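Heparin binding protein (Homo sapiens, PDB 1A7S) binds heparin, kills many Gram-negative bacteria and attracts monocytes and fibroblasts as a serine protease homologue from neutrophil granules. Local coordinates at residues F14-Q19 / S51-G56; S67-S72 / N100-V105; R34-A39 / L93-E98; A57-R62 / L137-R142; G28-A33 / V105-L110. All blocks are in the same frame, centred on the assembly; numbering follows the deposited sequence.

Contact 1: F14-Q19 / S51-G56; sequences FLASIQ and STVVLG. With EOH (ethanol), chain J; EOH (ethanol), chain E.
Leu15 meets strand 51-55 through water: one water donates to both Leu15 O and Val54 O, and a second lies 2.7 Å from Leu15 O, where its donation is not certain, and accepts from Gly56 N. The strands then run antiparallel, 159° between their N-to-C directions. Because 15-20 and 51-55 stand first and last in the strand order, this pairing closes the six-stranded barrel of a chymotrypsin-like fold. Ala16 CB packs on Leu55 CD2 at 3.7 Å, on the face of the sheet that also meets Val36 and Leu93 and is therefore the barrel interior. Ser17 forms a hydrogen-bonded pair with Val54, the bond from Ser17 N to Val54 O being 2.9 Å and the return bond from Val54 N to Ser17 O 2.8 Å. Its OG, anti to the backbone N (chi1 169°), donates to a lone pair of Gln19 OE1 at 2.9 Å and is also hydrogen-bonded to His24 ND1. Ile18 lies side by side with Val53, both pointing inward, with Ile18 CD1 4.1 Å from Val53 CG2. Gln19 repeats the hydrogen-bonded pairing with Thr52 and sends an extended side chain obliquely across Val54. The bond from Ser17 OG restrains the rotation of the Gln19 amide, whose carbon CD rests 3.7 Å from Val54 CG2.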
# COMPACT_ATOMS: atom_id res chain seq x y z
N PHE A 14 3.45 4.53 -8.90
CA PHE A 14 2.12 4.25 -8.47
C PHE A 14 1.89 4.56 -7.01
O PHE A 14 0.78 4.42 -6.51
CB PHE A 14 1.73 2.80 -8.79
CG PHE A 14 2.80 1.84 -8.31
CD1 PHE A 14 2.92 1.51 -7.00
CD2 PHE A 14 3.75 1.32 -9.22
CE1 PHE A 14 3.95 0.71 -6.52
CE2 PHE A 14 4.77 0.53 -8.74
CZ PHE A 14 4.90 0.24 -7.42
N LEU A 15 2.94 4.87 -6.25
CA LEU A 15 2.84 4.98 -4.83
C LEU A 15 2.06 6.23 -4.39
O LEU A 15 2.30 7.32 -4.95
CB LEU A 15 4.18 5.04 -4.14
CG LEU A 15 4.95 3.85 -3.89
CD1 LEU A 15 6.19 4.21 -3.07
CD2 LEU A 15 4.19 2.69 -3.22
N ALA A 16 1.25 6.05 -3.38
CA ALA A 16 0.56 7.17 -2.76
C ALA A 16 1.07 7.38 -1.35
O ALA A 16 1.40 6.44 -0.65
CB ALA A 16 -0.94 6.81 -2.67
N SER A 17 1.05 8.64 -0.94
CA SER A 17 1.24 9.09 0.44
C SER A 17 -0.13 9.59 0.91
O SER A 17 -0.70 10.46 0.29
CB SER A 17 2.28 10.19 0.51
OG SER A 17 2.29 10.79 1.78
N ILE A 18 -0.66 9.00 1.97
CA ILE A 18 -1.93 9.39 2.59
C ILE A 18 -1.59 10.23 3.82
O ILE A 18 -0.81 9.82 4.68
CB ILE A 18 -2.77 8.15 2.96
CG1 ILE A 18 -2.76 7.05 1.94
CG2 ILE A 18 -4.17 8.64 3.26
CD1 ILE A 18 -3.15 7.26 0.58
N GLN A 19 -2.17 11.43 3.84
CA GLN A 19 -1.75 12.46 4.78
C GLN A 19 -2.91 13.01 5.56
O GLN A 19 -4.04 13.14 5.05
CB GLN A 19 -1.03 13.60 3.99
CG GLN A 19 0.15 13.07 3.21
CD GLN A 19 1.11 14.09 2.65
OE1 GLN A 19 2.19 13.69 2.11
NE2 GLN A 19 0.79 15.33 2.76
N SER A 51 -8.45 13.32 5.30
CA SER A 51 -7.16 13.02 4.83
C SER A 51 -7.07 13.38 3.34
O SER A 51 -8.09 13.44 2.65
CB SER A 51 -6.88 11.46 4.92
OG SER A 51 -6.88 11.14 6.35
N THR A 52 -5.83 13.56 2.90
CA THR A 52 -5.53 13.79 1.52
C THR A 52 -4.63 12.71 0.94
O THR A 52 -4.06 11.91 1.70
CB THR A 52 -4.82 15.14 1.28
OG1 THR A 52 -3.61 15.14 1.96
CG2 THR A 52 -5.76 16.28 1.71
N VAL A 53 -4.59 12.65 -0.39
CA VAL A 53 -3.81 11.67 -1.12
C VAL A 53 -2.82 12.41 -2.00
O VAL A 53 -3.26 13.24 -2.78
CB VAL A 53 -4.67 10.73 -2.00
CG1 VAL A 53 -3.80 9.80 -2.82
CG2 VAL A 53 -5.66 9.98 -1.13
N VAL A 54 -1.54 12.11 -1.87
CA VAL A 54 -0.51 12.69 -2.68
C VAL A 54 0.13 11.63 -3.56
O VAL A 54 0.64 10.62 -3.07
CB VAL A 54 0.59 13.34 -1.79
CG1 VAL A 54 1.62 14.05 -2.68
CG2 VAL A 54 -0.02 14.34 -0.84
N LEU A 55 0.07 11.86 -4.86
CA LEU A 55 0.71 11.03 -5.88
C LEU A 55 1.90 11.77 -6.47
O LEU A 55 1.91 13.02 -6.46
CB LEU A 55 -0.29 10.70 -6.98
CG LEU A 55 -1.61 10.04 -6.55
CD1 LEU A 55 -2.43 9.73 -7.81
CD2 LEU A 55 -1.35 8.82 -5.74
N GLY A 56 2.85 11.08 -7.05
CA GLY A 56 3.99 11.71 -7.66
C GLY A 56 5.03 12.26 -6.70
O GLY A 56 5.92 12.98 -7.13
C1 EOH J . -0.20 17.37 0.78
C2 EOH J . -0.49 17.89 -0.63
O EOH J . -1.39 16.73 1.35
C1 EOH E . 8.88 10.19 -7.43
C2 EOH E . 9.04 9.22 -6.41
O EOH E . 8.24 11.39 -7.83
O HOH W 1 3.26 9.88 -4.01
O HOH W 2 3.32 8.33 -7.21
O HOH W 3 -3.45 16.31 4.49

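Contact 2: S67-S72 / N100-V105; sequences SRQTFS and NLTSSV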
# COMPACT_ATOMS: atom_id res chain seq x y z
N SER A 67 5.83 17.48 -10.20
CA SER A 67 5.70 16.03 -10.16
C SER A 67 4.41 15.57 -9.44
O SER A 67 3.86 14.52 -9.78
CB SER A 67 6.90 15.45 -9.41
OG SER A 67 6.91 14.05 -9.43
N ARG A 68 4.02 16.26 -8.41
CA ARG A 68 2.92 15.86 -7.56
C ARG A 68 1.55 16.16 -8.11
O ARG A 68 1.33 17.12 -8.82
CB ARG A 68 3.04 16.47 -6.18
CG ARG A 68 4.17 15.87 -5.34
CD ARG A 68 4.16 16.54 -3.98
NE ARG A 68 5.24 16.04 -3.15
CZ ARG A 68 5.22 16.10 -1.79
NH1 ARG A 68 4.21 16.56 -1.09
NH2 ARG A 68 6.27 15.60 -1.14
N GLN A 69 0.60 15.33 -7.67
CA GLN A 69 -0.78 15.54 -7.81
C GLN A 69 -1.45 15.26 -6.47
O GLN A 69 -1.20 14.19 -5.89
CB GLN A 69 -1.46 14.76 -8.90
CG GLN A 69 -0.86 15.03 -10.31
CD GLN A 69 -1.43 14.02 -11.32
OE1 GLN A 69 -2.68 13.88 -11.41
NE2 GLN A 69 -0.57 13.32 -12.00
N THR A 70 -2.26 16.13 -5.97
CA THR A 70 -2.93 16.04 -4.70
C THR A 70 -4.43 15.94 -4.82
O THR A 70 -5.01 16.63 -5.68
CB THR A 70 -2.52 17.12 -3.70
OG1 THR A 70 -1.07 17.14 -3.59
CG2 THR A 70 -3.11 16.98 -2.36
N PHE A 71 -5.05 15.13 -3.99
CA PHE A 71 -6.47 14.87 -4.03
C PHE A 71 -7.13 14.78 -2.68
O PHE A 71 -6.53 14.39 -1.69
CB PHE A 71 -6.74 13.46 -4.70
CG PHE A 71 -6.04 13.29 -6.03
CD1 PHE A 71 -4.72 12.95 -6.13
CD2 PHE A 71 -6.74 13.52 -7.23
CE1 PHE A 71 -4.03 12.90 -7.34
CE2 PHE A 71 -6.09 13.41 -8.45
CZ PHE A 71 -4.73 13.13 -8.51
N SER A 72 -8.43 15.19 -2.73
CA SER A 72 -9.26 14.90 -1.57
C SER A 72 -9.94 13.54 -1.85
O SER A 72 -9.94 13.05 -3.00
CB SER A 72 -10.37 15.95 -1.36
OG SER A 72 -9.83 17.26 -1.16
N ASN A 100 -3.88 12.42 -13.50
CA ASN A 100 -3.25 12.43 -14.81
C ASN A 100 -2.13 11.38 -14.82
O ASN A 100 -1.36 11.31 -13.85
CB ASN A 100 -2.59 13.79 -15.12
CG ASN A 100 -3.47 14.80 -15.70
OD1 ASN A 100 -4.60 14.46 -16.17
ND2 ASN A 100 -3.03 16.06 -15.74
N LEU A 101 -2.02 10.65 -15.89
CA LEU A 101 -0.92 9.63 -15.97
C LEU A 101 0.28 10.36 -16.54
O LEU A 101 0.26 10.85 -17.65
CB LEU A 101 -1.35 8.42 -16.78
CG LEU A 101 -2.69 7.80 -16.25
CD1 LEU A 101 -3.11 6.67 -17.12
CD2 LEU A 101 -2.51 7.41 -14.78
N THR A 102 1.36 10.40 -15.78
CA THR A 102 2.57 11.10 -16.14
C THR A 102 3.75 10.19 -15.84
O THR A 102 3.60 9.11 -15.34
CB THR A 102 2.73 12.40 -15.30
OG1 THR A 102 2.94 11.98 -13.94
CG2 THR A 102 1.46 13.23 -15.31
N SER A 103 4.95 10.72 -16.13
CA SER A 103 6.13 9.88 -15.80
C SER A 103 6.24 9.66 -14.31
O SER A 103 6.93 8.70 -13.88
CB SER A 103 7.35 10.62 -16.38
OG SER A 103 7.48 11.89 -15.78
N SER A 104 5.59 10.47 -13.48
CA SER A 104 5.72 10.26 -12.00
C SER A 104 4.47 9.65 -11.36
O SER A 104 4.51 9.43 -10.16
CB SER A 104 5.97 11.64 -11.32
OG SER A 104 7.17 12.19 -11.72
N VAL A 105 3.42 9.45 -12.15
CA VAL A 105 2.14 8.93 -11.62
C VAL A 105 1.62 7.89 -12.63
O VAL A 105 1.23 8.21 -13.77
CB VAL A 105 1.13 10.03 -11.42
CG1 VAL A 105 -0.22 9.45 -10.99
CG2 VAL A 105 1.60 11.06 -10.37
O HOH W 4 2.38 13.96 -12.10
O HOH W 5 9.14 12.71 -9.72
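Gln69 turns its amide so that both polar atoms engage the backbone of one residue, Asn100. Asn100 N donates to an in-plane lone pair of Gln69 OE1 at 2.8 Å, with an N-H...O angle of 162°. In return Gln69 NE2 donates to Asn100 O, also at 2.8 Å and almost straight at 176°, the acceptor lying in the plane of the Gln69 amide. The two bonds together fix the rotation of that group, and the extended chain beyond CG carries it to the Asn100 backbone. The side chains of Gln69 and Asn100 cross at about a right angle, and both bonds go to the backbone of Asn100, not to its amide; Asn100 is a partial N-glycosylation site, without sugar here. Gln69 belongs to strand 69-77 of the N-terminal barrel of this trypsin-family fold, and its side chain thereby ties the barrel to the long connection that leads toward strand 122-127. Val105 comes obliquely from that connection, placing CG2 3.5 Å from Gln69 NE2. Between Asn100 and Val105 the chain makes a type I turn, Thr102 to Val105, inside which Thr102 OG1 accepts from Ser104 N at 3.1 Å, an ST turn. Water joins the pieces: one molecule accepts from Gln69 NE2 at 3.0 Å, donates to Ser67 O at 2.8 Å and lies 2.8 Å from Thr102 OG1.

Contact 3: R34-A39 / L93-E98; sequences RFVMTA and LQLDRE. With EOH (ethanol), chain Q.
Val36 and Leu93 form the tight part of the contact, a hydrogen-bonded antiparallel pair in which Val36 N reaches Leu93 O at 2.9 Å and Leu93 N reaches Val36 O at 2.8 Å. The pairing continues with Leu95 N donating to Arg34 O at 2.8 Å. Apolar branches close in: Thr38 CG2 lies 3.8 Å from Leu93 CD1, and Val36 CG2 meets Leu95 CD2 at 4.1 Å. On the other face Phe35 brings CE2 to 3.5 Å from Gln94 CB, ring and amide planes being 62° apart. The solvent side is looser. Arg34, bent at chi3 (-62°), joins Glu98 in a salt bridge whose hydrogen bond, NH2 to OE2, is weak at 3.2 Å. Glu98 CG lies over one face of the guanidinium and an ethanol, probably from the crystallisation liquor, over the other. A water accepts from Arg34 NH1 and Gln94 NE2; Gln94 OE1 accepts from Gly221 N. Strands 35-38 and 91-95 are antiparallel neighbours in the six-stranded barrel of the chymotrypsin-like fold, Val36 and Leu93 facing inward.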
# COMPACT_ATOMS: atom_id res chain seq x y z
N ARG A 34 -9.07 7.10 -10.89
CA ARG A 34 -9.92 7.61 -9.87
C ARG A 34 -9.83 6.95 -8.53
O ARG A 34 -10.54 7.36 -7.59
CB ARG A 34 -11.40 7.71 -10.34
CG ARG A 34 -12.28 8.67 -9.66
CD ARG A 34 -13.70 8.62 -10.29
NE ARG A 34 -13.71 8.98 -11.67
CZ ARG A 34 -13.96 10.22 -12.13
NH1 ARG A 34 -14.00 11.26 -11.30
NH2 ARG A 34 -14.08 10.48 -13.46
N PHE A 35 -8.98 5.93 -8.33
CA PHE A 35 -8.99 5.20 -7.10
C PHE A 35 -7.58 4.77 -6.64
O PHE A 35 -6.77 4.29 -7.40
CB PHE A 35 -9.82 3.87 -7.17
CG PHE A 35 -11.32 4.11 -7.34
CD1 PHE A 35 -11.81 4.23 -8.64
CD2 PHE A 35 -12.16 4.13 -6.29
CE1 PHE A 35 -13.18 4.39 -8.81
CE2 PHE A 35 -13.51 4.32 -6.43
CZ PHE A 35 -14.02 4.45 -7.72
N VAL A 36 -7.39 4.95 -5.34
CA VAL A 36 -6.23 4.49 -4.60
C VAL A 36 -6.61 3.36 -3.68
O VAL A 36 -7.61 3.41 -2.95
CB VAL A 36 -5.57 5.65 -3.83
CG1 VAL A 36 -4.58 5.17 -2.76
CG2 VAL A 36 -4.75 6.52 -4.89
N MET A 37 -5.79 2.30 -3.71
CA MET A 37 -5.97 1.11 -2.83
C MET A 37 -5.01 1.25 -1.63
O MET A 37 -3.82 1.52 -1.81
CB MET A 37 -5.62 -0.16 -3.62
CG MET A 37 -5.74 -1.42 -2.81
SD MET A 37 -5.60 -2.92 -3.83
CE MET A 37 -3.85 -2.89 -4.26
N THR A 38 -5.55 1.04 -0.46
CA THR A 38 -4.83 1.15 0.79
C THR A 38 -5.45 0.16 1.80
O THR A 38 -6.22 -0.73 1.41
CB THR A 38 -4.84 2.59 1.30
OG1 THR A 38 -3.99 2.76 2.42
CG2 THR A 38 -6.19 3.12 1.60
N ALA A 39 -5.00 0.26 3.04
CA ALA A 39 -5.51 -0.59 4.12
C ALA A 39 -6.61 0.12 4.84
O ALA A 39 -6.52 1.30 5.20
CB ALA A 39 -4.36 -0.93 5.07
N LEU A 93 -10.05 4.26 -1.97
CA LEU A 93 -10.29 5.71 -1.83
C LEU A 93 -10.60 6.24 -3.24
O LEU A 93 -9.79 6.16 -4.14
CB LEU A 93 -9.04 6.38 -1.30
CG LEU A 93 -8.39 5.85 -0.03
CD1 LEU A 93 -7.14 6.60 0.34
CD2 LEU A 93 -9.38 5.81 1.11
N GLN A 94 -11.81 6.79 -3.35
CA GLN A 94 -12.17 7.45 -4.63
C GLN A 94 -11.59 8.87 -4.55
O GLN A 94 -11.95 9.60 -3.60
CB GLN A 94 -13.64 7.48 -4.86
CG GLN A 94 -14.05 8.11 -6.17
CD GLN A 94 -15.47 8.03 -6.54
OE1 GLN A 94 -16.12 6.98 -6.26
NE2 GLN A 94 -15.93 9.00 -7.32
N LEU A 95 -10.79 9.21 -5.50
CA LEU A 95 -10.20 10.60 -5.55
C LEU A 95 -11.24 11.56 -6.07
O LEU A 95 -12.18 11.18 -6.74
CB LEU A 95 -8.98 10.54 -6.49
CG LEU A 95 -7.95 9.48 -6.20
CD1 LEU A 95 -6.81 9.57 -7.22
CD2 LEU A 95 -7.41 9.58 -4.83
N ASP A 96 -11.03 12.85 -5.81
CA ASP A 96 -11.96 13.88 -6.22
C ASP A 96 -12.05 14.05 -7.73
O ASP A 96 -12.99 14.68 -8.23
CB ASP A 96 -11.61 15.20 -5.58
CG ASP A 96 -10.28 15.83 -5.95
OD1 ASP A 96 -10.17 16.34 -7.12
OD2 ASP A 96 -9.29 15.74 -5.28
N ARG A 97 -11.08 13.56 -8.45
CA ARG A 97 -11.03 13.68 -9.93
C ARG A 97 -10.10 12.60 -10.44
O ARG A 97 -9.36 11.95 -9.67
CB ARG A 97 -10.56 15.07 -10.31
CG ARG A 97 -9.05 15.26 -9.96
CD ARG A 97 -8.66 16.75 -10.05
NE ARG A 97 -7.20 16.92 -9.87
CZ ARG A 97 -6.62 16.93 -8.65
NH1 ARG A 97 -7.31 16.94 -7.53
NH2 ARG A 97 -5.28 16.91 -8.59
N GLU A 98 -10.02 12.38 -11.74
CA GLU A 98 -9.05 11.47 -12.29
C GLU A 98 -7.64 12.03 -12.20
O GLU A 98 -7.38 13.17 -12.54
CB GLU A 98 -9.33 11.19 -13.80
CG GLU A 98 -10.58 10.30 -13.91
CD GLU A 98 -10.89 9.75 -15.25
OE1 GLU A 98 -10.14 9.98 -16.22
OE2 GLU A 98 -11.95 9.10 -15.39
C1 EOH Q . -17.50 10.12 -9.87
C2 EOH Q . -17.79 9.68 -11.31
O EOH Q . -18.33 9.38 -8.93
O HOH W 6 -14.25 11.17 -8.33

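Contact 4: A57-R62 / L137-R142; sequences AYDLRR and LSRFPR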
# COMPACT_ATOMS: atom_id res chain seq x y z
N ALA A 57 4.93 11.93 -5.40
CA ALA A 57 5.89 12.45 -4.46
C ALA A 57 7.20 11.68 -4.49
O ALA A 57 7.23 10.49 -4.80
CB ALA A 57 5.32 12.37 -3.06
N TYR A 58 8.26 12.36 -4.06
CA TYR A 58 9.55 11.71 -3.84
C TYR A 58 10.00 12.03 -2.41
O TYR A 58 10.05 11.10 -1.56
CB TYR A 58 10.59 12.11 -4.87
CG TYR A 58 11.95 11.51 -4.66
CD1 TYR A 58 12.07 10.14 -4.71
CD2 TYR A 58 13.05 12.30 -4.38
CE1 TYR A 58 13.22 9.49 -4.53
CE2 TYR A 58 14.32 11.61 -4.18
CZ TYR A 58 14.32 10.23 -4.24
OH TYR A 58 15.56 9.53 -4.08
N ASP A 59 10.37 13.26 -2.15
CA ASP A 59 10.76 13.72 -0.80
C ASP A 59 9.56 14.36 -0.12
O ASP A 59 9.03 15.38 -0.56
CB ASP A 59 11.89 14.79 -1.01
CG ASP A 59 12.38 15.41 0.25
OD1 ASP A 59 11.84 15.12 1.36
OD2 ASP A 59 13.37 16.18 0.16
N LEU A 60 9.06 13.72 0.93
CA LEU A 60 7.90 14.18 1.60
C LEU A 60 7.99 15.66 2.02
O LEU A 60 6.96 16.31 2.13
CB LEU A 60 7.60 13.35 2.86
CG LEU A 60 7.15 11.94 2.69
CD1 LEU A 60 6.95 11.22 3.99
CD2 LEU A 60 5.91 11.83 1.80
N ARG A 61 9.17 16.15 2.32
CA ARG A 61 9.36 17.49 2.81
C ARG A 61 9.52 18.53 1.72
O ARG A 61 9.67 19.73 2.06
CB ARG A 61 10.54 17.58 3.78
CG ARG A 61 10.41 16.62 4.96
CD ARG A 61 11.63 16.72 5.91
NE ARG A 61 11.49 17.91 6.75
CZ ARG A 61 11.10 17.90 8.02
NH1 ARG A 61 11.07 16.80 8.76
NH2 ARG A 61 10.88 19.07 8.60
N ARG A 62 9.35 18.18 0.47
CA ARG A 62 9.56 19.10 -0.67
C ARG A 62 8.25 19.26 -1.41
O ARG A 62 7.46 18.35 -1.58
CB ARG A 62 10.65 18.54 -1.57
CG ARG A 62 11.29 19.52 -2.55
CD ARG A 62 12.22 20.51 -1.93
NE ARG A 62 13.38 19.82 -1.35
CZ ARG A 62 14.22 20.37 -0.48
NH1 ARG A 62 14.09 21.62 -0.07
NH2 ARG A 62 15.19 19.60 0.06
N LEU A 137 9.65 8.67 10.33
CA LEU A 137 9.44 8.34 8.93
C LEU A 137 10.70 8.69 8.14
O LEU A 137 11.54 9.48 8.57
CB LEU A 137 8.28 9.10 8.35
CG LEU A 137 6.88 8.90 8.90
CD1 LEU A 137 5.93 9.87 8.22
CD2 LEU A 137 6.40 7.48 8.78
N SER A 138 10.77 8.11 6.94
CA SER A 138 11.81 8.48 6.00
C SER A 138 11.25 9.50 5.02
O SER A 138 10.17 9.32 4.45
CB SER A 138 12.21 7.21 5.20
OG SER A 138 13.09 7.60 4.16
N ARG A 139 11.98 10.61 4.83
CA ARG A 139 11.49 11.61 3.85
C ARG A 139 11.53 11.12 2.43
O ARG A 139 10.76 11.54 1.59
CB ARG A 139 12.23 12.95 4.00
CG ARG A 139 13.71 12.91 3.57
CD ARG A 139 14.45 14.18 4.01
NE ARG A 139 13.96 15.34 3.29
CZ ARG A 139 14.43 16.59 3.45
NH1 ARG A 139 15.16 16.87 4.54
NH2 ARG A 139 14.09 17.51 2.64
N PHE A 140 12.47 10.21 2.15
CA PHE A 140 12.56 9.59 0.80
C PHE A 140 11.89 8.23 0.84
O PHE A 140 11.87 7.52 1.87
CB PHE A 140 14.04 9.44 0.42
CG PHE A 140 14.80 10.74 0.36
CD1 PHE A 140 14.48 11.72 -0.54
CD2 PHE A 140 15.79 11.01 1.28
CE1 PHE A 140 15.20 12.91 -0.58
CE2 PHE A 140 16.46 12.21 1.29
CZ PHE A 140 16.18 13.16 0.35
N PRO A 141 11.37 7.74 -0.27
CA PRO A 141 10.84 6.41 -0.30
C PRO A 141 12.03 5.39 -0.19
O PRO A 141 13.11 5.71 -0.66
CB PRO A 141 10.13 6.28 -1.64
CG PRO A 141 10.36 7.57 -2.35
CD PRO A 141 11.51 8.27 -1.64
N ARG A 142 11.76 4.30 0.48
CA ARG A 142 12.76 3.21 0.60
C ARG A 142 12.08 1.93 0.13
O ARG A 142 10.86 1.84 0.17
CB ARG A 142 13.31 3.14 2.01
CG ARG A 142 13.94 4.42 2.49
CD ARG A 142 14.58 4.27 3.85
NE ARG A 142 15.82 3.48 3.76
CZ ARG A 142 17.00 3.93 3.40
NH1 ARG A 142 17.27 5.17 3.05
NH2 ARG A 142 18.03 3.02 3.35
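Leu60 N donates to Arg139 O at 2.8 Å with an N-H...O angle of 164°, the only backbone hydrogen bond between the two irregular segments, just where residues 59-62 form a type I turn. Beside it Asp59 and Arg139 make a salt bridge. The arginine grips side-on, NE to Asp59 OD1 at 2.9 Å and NH2 to Asp59 OD2 at 2.9 Å, although the carboxylate and guanidinium planes stand 52° apart. Asp59 OD1 also accepts from Arg61 N at 3.0 Å, an Asx turn, and its two donors come from opposite faces of the carboxylate. The contact thus joins the loop between barrel strands 51-55 and 69-77 to the loop between strands 122-127 and 142-148 of the other sheet, bridging the two halves of the chymotrypsin-like fold. Arg61 CD lies over the centre of the Arg139 guanidinium, the two side chains crossing at about a right angle. Arg62 NH2 comes within 3.5 Å of Arg139 NH2, two donors that do not bond; Asp59 probably offsets this repulsion, its bridge to Arg62 being long. Tyr58 CE2 touches Phe140 CD1 at 3.6 Å, the rings inclined at 44°, while Tyr58 CE1 packs against Pro141 CD at 3.6 Å. Tyr58 OH is hydrogen-bonded to Ala7 O.

Contact 5: G28-A33 / V105-L110; sequences GALIHA and VTILPL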
# COMPACT_ATOMS: atom_id res chain seq x y z
N GLY A 28 -0.29 3.76 -0.14
CA GLY A 28 -1.30 3.17 -1.00
C GLY A 28 -0.76 3.08 -2.41
O GLY A 28 0.40 3.44 -2.66
N ALA A 29 -1.59 2.69 -3.33
CA ALA A 29 -1.21 2.59 -4.73
C ALA A 29 -2.38 3.09 -5.60
O ALA A 29 -3.54 2.72 -5.36
CB ALA A 29 -0.94 1.14 -5.12
N LEU A 30 -2.06 3.85 -6.62
CA LEU A 30 -3.07 4.19 -7.62
C LEU A 30 -3.37 2.92 -8.40
O LEU A 30 -2.47 2.33 -8.99
CB LEU A 30 -2.51 5.28 -8.56
CG LEU A 30 -3.51 5.88 -9.55
CD1 LEU A 30 -4.57 6.72 -8.81
CD2 LEU A 30 -2.84 6.68 -10.61
N ILE A 31 -4.65 2.49 -8.44
CA ILE A 31 -5.04 1.27 -9.16
C ILE A 31 -6.02 1.52 -10.28
O ILE A 31 -6.42 0.59 -11.01
CB ILE A 31 -5.59 0.18 -8.23
CG1 ILE A 31 -6.81 0.65 -7.42
CG2 ILE A 31 -4.46 -0.30 -7.29
CD1 ILE A 31 -7.74 -0.47 -7.00
N HIS A 32 -6.37 2.77 -10.51
CA HIS A 32 -7.34 3.24 -11.49
C HIS A 32 -7.20 4.76 -11.47
O HIS A 32 -6.73 5.34 -10.50
CB HIS A 32 -8.76 2.81 -11.03
CG HIS A 32 -9.90 3.22 -11.92
ND1 HIS A 32 -10.61 2.46 -12.79
CD2 HIS A 32 -10.49 4.37 -11.97
CE1 HIS A 32 -11.55 3.23 -13.36
NE2 HIS A 32 -11.45 4.44 -12.82
N ALA A 33 -7.51 5.42 -12.59
CA ALA A 33 -7.38 6.84 -12.61
C ALA A 33 -8.03 7.57 -11.48
O ALA A 33 -7.60 8.65 -11.06
CB ALA A 33 -7.92 7.39 -13.97
N VAL A 105 3.42 9.45 -12.15
CA VAL A 105 2.14 8.93 -11.62
C VAL A 105 1.62 7.89 -12.63
O VAL A 105 1.23 8.21 -13.77
CB VAL A 105 1.13 10.03 -11.42
CG1 VAL A 105 -0.22 9.45 -10.99
CG2 VAL A 105 1.60 11.06 -10.37
N THR A 106 1.59 6.63 -12.18
CA THR A 106 1.13 5.54 -13.01
C THR A 106 0.21 4.63 -12.17
O THR A 106 0.16 4.72 -10.94
CB THR A 106 2.36 4.63 -13.44
OG1 THR A 106 2.90 4.06 -12.25
CG2 THR A 106 3.35 5.38 -14.24
N ILE A 107 -0.50 3.77 -12.87
CA ILE A 107 -1.43 2.83 -12.27
C ILE A 107 -0.70 1.49 -12.10
O ILE A 107 -0.06 0.95 -12.99
CB ILE A 107 -2.68 2.66 -13.15
CG1 ILE A 107 -3.49 3.96 -13.16
CG2 ILE A 107 -3.49 1.44 -12.79
CD1 ILE A 107 -4.56 3.98 -14.28
N LEU A 108 -0.89 0.89 -10.92
CA LEU A 108 -0.34 -0.42 -10.60
C LEU A 108 -1.42 -1.49 -10.92
O LEU A 108 -2.50 -1.43 -10.37
CB LEU A 108 -0.07 -0.49 -9.09
CG LEU A 108 0.52 -1.79 -8.56
CD1 LEU A 108 1.84 -2.11 -9.21
CD2 LEU A 108 0.70 -1.70 -7.05
N PRO A 109 -1.10 -2.44 -11.78
CA PRO A 109 -2.08 -3.47 -12.15
C PRO A 109 -2.29 -4.51 -11.06
O PRO A 109 -1.43 -4.73 -10.20
CB PRO A 109 -1.43 -4.16 -13.40
CG PRO A 109 -0.03 -3.78 -13.40
CD PRO A 109 0.12 -2.52 -12.61
N LEU A 110 -3.45 -5.14 -11.13
CA LEU A 110 -3.91 -6.08 -10.12
C LEU A 110 -3.88 -7.50 -10.64
O LEU A 110 -4.08 -7.75 -11.82
CB LEU A 110 -5.38 -5.75 -9.75
CG LEU A 110 -5.66 -4.36 -9.23
CD1 LEU A 110 -7.16 -4.11 -9.14
CD2 LEU A 110 -5.06 -4.21 -7.80
O HOH W 7 -4.86 -1.48 -11.73
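Ile107 packs beside Leu30, where segment 105-110 runs at 103° to segment 28-33 of strand 23-32, and its side chain can be traced atom by atom. CB of Ile107 lies 4.2 Å from Leu30 O. One branch begins at Ile107 CG1, placed beside the backbone N (chi1 -67°), which meets Leu30 CD2 at 3.8 Å; the other, Ile107 CG2, comes to 3.5 Å from Ile31 O. The tip, Ile107 CD1, reaches the backbone past the end of the strand, 3.7 Å from Ala33 N. There Ile31 and His32 both face Phe35, a classic beta bulge. Leu108 N donates to Leu30 O, 2.9 Å and nearly straight at 177°, while a water donates to both Ile31 O and Leu108 O. Ile31 CG2 also touches Leu110 CD2, and both residues pack on Ile213 of helix 210-218. Leu30 CB and CD2 cover Thr106 O, each at 3.6 Å. Branched apolar contacts therefore carry most of the interface, while one direct hydrogen bond and one bridging water are the polar links found between the segments, and Thr106 O is left buried without a partner.

In the fold
Contacts 1 and 3 are pairings within the six-stranded antiparallel barrel: contact 1 joins its first and last strands, contact 3 two inner neighbours, and with centres 9 Å apart their side chains meet inside it. Contacts 2 and 5 attach the segment after strand 91-95 to strands 69-77 and 23-32, sharing Val105. Contact 4 lies to one side, its centre about 21 Å from that of contact 3, and links this barrel to the other sheet of the fold. Along the chain contact 1 closes before contacts 2 and 4 open, whereas contacts 2 and 3 are nested within contact 5. Residues 28-33 and 34-39 fall in region 20-44, which has antibiotic activity, so these two parts of that region belong largely to barrel strands.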